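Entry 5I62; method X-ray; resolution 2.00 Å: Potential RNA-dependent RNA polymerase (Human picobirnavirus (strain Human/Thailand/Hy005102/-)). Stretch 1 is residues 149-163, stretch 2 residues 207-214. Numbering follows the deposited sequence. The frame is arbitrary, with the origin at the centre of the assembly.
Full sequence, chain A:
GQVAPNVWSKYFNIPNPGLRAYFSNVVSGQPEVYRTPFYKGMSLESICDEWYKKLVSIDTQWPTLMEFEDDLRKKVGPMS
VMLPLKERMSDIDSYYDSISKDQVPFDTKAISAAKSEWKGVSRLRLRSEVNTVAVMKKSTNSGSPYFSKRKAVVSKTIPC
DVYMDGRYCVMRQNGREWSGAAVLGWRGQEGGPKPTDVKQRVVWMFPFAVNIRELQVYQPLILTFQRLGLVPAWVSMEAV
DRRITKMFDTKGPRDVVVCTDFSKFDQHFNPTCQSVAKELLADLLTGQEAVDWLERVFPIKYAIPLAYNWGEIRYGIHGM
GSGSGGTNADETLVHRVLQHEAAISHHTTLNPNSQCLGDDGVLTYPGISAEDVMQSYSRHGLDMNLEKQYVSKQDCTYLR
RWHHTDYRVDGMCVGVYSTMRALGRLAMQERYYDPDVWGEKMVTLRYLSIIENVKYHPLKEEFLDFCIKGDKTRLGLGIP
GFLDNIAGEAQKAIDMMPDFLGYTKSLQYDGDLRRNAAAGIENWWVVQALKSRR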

# COMPACT_ATOMS: atom_id res chain seq x y z
N LYS A 149 -13.72 -17.38 2.66
CA LYS A 149 -13.03 -16.74 3.77
C LYS A 149 -11.99 -17.70 4.33
O LYS A 149 -12.27 -18.89 4.51
CB LYS A 149 -14.02 -16.32 4.85
CG LYS A 149 -14.70 -14.97 4.58
CD LYS A 149 -16.07 -14.86 5.21
CE LYS A 149 -16.16 -15.65 6.49
NZ LYS A 149 -15.11 -15.33 7.52
N ARG A 150 -10.79 -17.18 4.57
CA ARG A 150 -9.69 -17.98 5.10
C ARG A 150 -10.13 -18.81 6.31
O ARG A 150 -9.78 -19.99 6.43
CB ARG A 150 -8.54 -17.07 5.50
CG ARG A 150 -7.73 -16.57 4.33
CD ARG A 150 -6.80 -15.46 4.78
NE ARG A 150 -5.86 -15.09 3.72
CZ ARG A 150 -4.94 -14.14 3.85
NH1 ARG A 150 -4.83 -13.47 4.98
NH2 ARG A 150 -4.12 -13.87 2.84
N LYS A 151 -10.89 -18.18 7.21
CA LYS A 151 -11.31 -18.83 8.45
C LYS A 151 -11.97 -20.17 8.17
O LYS A 151 -11.74 -21.15 8.89
CB LYS A 151 -12.25 -17.88 9.19
CG LYS A 151 -12.56 -18.23 10.62
CD LYS A 151 -13.54 -17.20 11.17
CE LYS A 151 -13.35 -17.02 12.67
NZ LYS A 151 -14.59 -17.33 13.44
N ALA A 152 -12.74 -20.25 7.08
CA ALA A 152 -13.52 -21.42 6.74
C ALA A 152 -12.67 -22.58 6.21
O ALA A 152 -13.15 -23.72 6.20
CB ALA A 152 -14.57 -21.05 5.70
N VAL A 153 -11.45 -22.33 5.74
CA VAL A 153 -10.72 -23.34 4.98
C VAL A 153 -9.35 -23.65 5.59
O VAL A 153 -8.55 -24.34 4.96
CB VAL A 153 -10.60 -22.93 3.50
CG1 VAL A 153 -11.98 -22.88 2.84
CG2 VAL A 153 -9.83 -21.57 3.35
N VAL A 154 -9.08 -23.18 6.81
CA VAL A 154 -7.77 -23.40 7.42
C VAL A 154 -7.44 -24.89 7.46
O VAL A 154 -6.34 -25.32 7.07
CB VAL A 154 -7.71 -22.78 8.82
CG1 VAL A 154 -6.47 -23.23 9.54
CG2 VAL A 154 -7.76 -21.26 8.75
N SER A 155 -8.41 -25.70 7.92
CA SER A 155 -8.13 -27.12 8.12
C SER A 155 -7.91 -27.83 6.79
O SER A 155 -7.21 -28.84 6.74
CB SER A 155 -9.27 -27.79 8.89
OG SER A 155 -10.47 -27.72 8.15
N LYS A 156 -8.49 -27.32 5.71
CA LYS A 156 -8.25 -27.88 4.39
C LYS A 156 -6.96 -27.38 3.75
O LYS A 156 -6.55 -27.92 2.71
CB LYS A 156 -9.42 -27.53 3.46
CG LYS A 156 -10.75 -28.11 3.90
CD LYS A 156 -11.77 -27.93 2.78
CE LYS A 156 -13.05 -27.29 3.29
NZ LYS A 156 -13.91 -26.77 2.18
N THR A 157 -6.32 -26.36 4.32
CA THR A 157 -5.19 -25.70 3.69
C THR A 157 -3.86 -26.15 4.27
O THR A 157 -2.91 -26.44 3.52
CB THR A 157 -5.32 -24.18 3.80
OG1 THR A 157 -6.52 -23.77 3.16
CG2 THR A 157 -4.14 -23.46 3.10
N ILE A 158 -3.75 -26.22 5.59
CA ILE A 158 -2.50 -26.61 6.22
C ILE A 158 -2.55 -28.07 6.70
O ILE A 158 -3.62 -28.56 7.03
CB ILE A 158 -2.14 -25.66 7.37
CG1 ILE A 158 -3.21 -25.66 8.45
CG2 ILE A 158 -1.93 -24.24 6.85
CD1 ILE A 158 -2.82 -24.83 9.69
N PRO A 159 -1.40 -28.77 6.74
CA PRO A 159 -0.10 -28.26 6.31
C PRO A 159 -0.02 -28.14 4.79
O PRO A 159 -0.71 -28.89 4.08
CB PRO A 159 0.88 -29.31 6.84
CG PRO A 159 0.09 -30.58 6.76
CD PRO A 159 -1.31 -30.18 7.18
N CYS A 160 0.77 -27.20 4.31
CA CYS A 160 0.87 -26.95 2.88
C CYS A 160 2.32 -26.79 2.47
O CYS A 160 3.19 -26.45 3.27
CB CYS A 160 0.04 -25.71 2.46
SG CYS A 160 0.48 -24.15 3.28
N ASP A 161 2.56 -27.08 1.19
CA ASP A 161 3.86 -26.96 0.54
C ASP A 161 3.58 -26.36 -0.82
O ASP A 161 2.72 -26.87 -1.54
CB ASP A 161 4.53 -28.33 0.42
CG ASP A 161 5.90 -28.26 -0.25
OD1 ASP A 161 6.62 -27.26 -0.06
OD2 ASP A 161 6.26 -29.22 -0.97
N VAL A 162 4.25 -25.25 -1.16
CA VAL A 162 4.04 -24.58 -2.44
C VAL A 162 5.39 -24.39 -3.13
O VAL A 162 6.40 -24.15 -2.47
CB VAL A 162 3.30 -23.22 -2.27
CG1 VAL A 162 1.94 -23.41 -1.58
CG2 VAL A 162 4.16 -22.21 -1.48
N TYR A 163 5.40 -24.52 -4.46
CA TYR A 163 6.62 -24.32 -5.22
C TYR A 163 6.28 -24.22 -6.69
O TYR A 163 5.22 -24.69 -7.12
CB TYR A 163 7.65 -25.45 -4.99
CG TYR A 163 7.14 -26.84 -5.31
CD1 TYR A 163 6.53 -27.62 -4.33
CD2 TYR A 163 7.28 -27.39 -6.59
CE1 TYR A 163 6.08 -28.91 -4.61
CE2 TYR A 163 6.82 -28.66 -6.88
CZ TYR A 163 6.22 -29.42 -5.89
OH TYR A 163 5.77 -30.69 -6.16
N PRO A 207 -3.27 -17.25 -3.50
CA PRO A 207 -3.76 -18.42 -2.76
C PRO A 207 -3.34 -18.34 -1.30
O PRO A 207 -2.21 -17.97 -0.98
CB PRO A 207 -3.08 -19.61 -3.46
CG PRO A 207 -2.70 -19.10 -4.82
CD PRO A 207 -2.35 -17.64 -4.59
N PHE A 208 -4.28 -18.71 -0.43
CA PHE A 208 -4.03 -18.80 1.01
C PHE A 208 -2.74 -19.57 1.30
O PHE A 208 -1.91 -19.13 2.10
CB PHE A 208 -5.25 -19.47 1.66
CG PHE A 208 -5.33 -19.34 3.17
CD1 PHE A 208 -4.58 -18.41 3.87
CD2 PHE A 208 -6.20 -20.18 3.90
CE1 PHE A 208 -4.68 -18.31 5.26
CE2 PHE A 208 -6.29 -20.08 5.28
CZ PHE A 208 -5.52 -19.15 5.96
N ALA A 209 -2.55 -20.73 0.66
CA ALA A 209 -1.37 -21.56 0.92
C ALA A 209 -0.07 -20.80 0.61
O ALA A 209 0.90 -20.90 1.37
CB ALA A 209 -1.43 -22.86 0.12
N VAL A 210 -0.04 -20.06 -0.49
CA VAL A 210 1.16 -19.28 -0.81
C VAL A 210 1.38 -18.20 0.24
O VAL A 210 2.49 -18.02 0.74
CB VAL A 210 1.08 -18.68 -2.23
CG1 VAL A 210 2.34 -17.80 -2.52
CG2 VAL A 210 0.96 -19.77 -3.28
N ASN A 211 0.32 -17.46 0.58
CA ASN A 211 0.45 -16.39 1.57
C ASN A 211 0.92 -16.92 2.92
O ASN A 211 1.75 -16.29 3.59
CB ASN A 211 -0.87 -15.63 1.72
CG ASN A 211 -1.04 -14.53 0.68
OD1 ASN A 211 -0.07 -14.04 0.09
ND2 ASN A 211 -2.27 -14.14 0.46
N ILE A 212 0.40 -18.08 3.35
CA ILE A 212 0.90 -18.70 4.59
C ILE A 212 2.41 -18.96 4.50
O ILE A 212 3.17 -18.61 5.41
CB ILE A 212 0.14 -20.01 4.88
CG1 ILE A 212 -1.34 -19.73 5.16
CG2 ILE A 212 0.80 -20.75 6.06
CD1 ILE A 212 -2.20 -21.02 5.20
N ARG A 213 2.85 -19.60 3.42
CA ARG A 213 4.27 -19.93 3.32
C ARG A 213 5.12 -18.66 3.27
O ARG A 213 6.17 -18.59 3.92
CB ARG A 213 4.52 -20.81 2.10
CG ARG A 213 4.10 -22.27 2.32
CD ARG A 213 5.04 -22.87 3.31
NE ARG A 213 6.19 -23.44 2.66
CZ ARG A 213 7.42 -23.50 3.16
NH1 ARG A 213 7.71 -22.97 4.34
NH2 ARG A 213 8.37 -24.07 2.44
N GLU A 214 4.70 -17.67 2.49
CA GLU A 214 5.42 -16.40 2.45
C GLU A 214 5.52 -15.77 3.84
O GLU A 214 6.60 -15.36 4.28
CB GLU A 214 4.74 -15.43 1.49
CG GLU A 214 4.79 -15.81 0.03
CD GLU A 214 3.94 -14.86 -0.79
OE1 GLU A 214 2.84 -14.47 -0.31
OE2 GLU A 214 4.35 -14.51 -1.90
O HOH W 1 7.10 -24.73 -0.06

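The aliphatic part of an arginine, rather than its charge, covers the aromatic ring at the centre of this contact. Arg150 CG lies 3.5 Å from the centroid of the Phe208 ring, only 7° off the ring normal, a CH-pi contact over the face. Its chi2 and chi3 are both t, so the chain runs extended across the ring and carries the guanidinium on toward Asn211.

Phe208, in the first turn of helix 208-214, is the knob of the interface and has the largest area covered by the other stretch. With chi1 in t, its ring enters a hole formed by Arg150, Val153, Val154 and Thr157. Val154 CG2 meets the ring edge, 3.9 Å from Phe208 CE2, and Val153 CG2 lies 3.9 Å from Phe208 CD2. Thr157 serves two purposes: its OG1 donates a hydrogen bond to Val153 O (2.8 Å), satisfying the hydroxyl within its own stretch, while its methyl CG2 packs 3.8 Å from Ile212 CD1. The same Ile212 CD1 also touches Ile158 CG2, at 3.6 Å.

Beyond the helical segment, strand 160-163 crosses helix 208-214 almost perpendicularly, at 92°, with the axes 8.1 Å apart. Cys160 and Val162 both point toward the helix, and the small Ala209 lies beneath them: its CB is 3.9 Å from Cys160 SG and 3.8 Å from Val162 CG1. Val162 CG2 also packs 3.8 Å from Arg213 CG, so a second arginine contributes its aliphatic portion to the packing.

No clear direct hydrogen bond joins the stretches. Asp161 OD1 and Arg213 NH2 are 4.4 Å apart, beyond a salt bridge, and water 1 connects them, donating to Asp161 OD1 (2.6 Å) and accepting from Arg213 NH2 (2.9 Å). The same water donates to Val162 O at 2.6 Å, tying the strand backbone into this polar bridge.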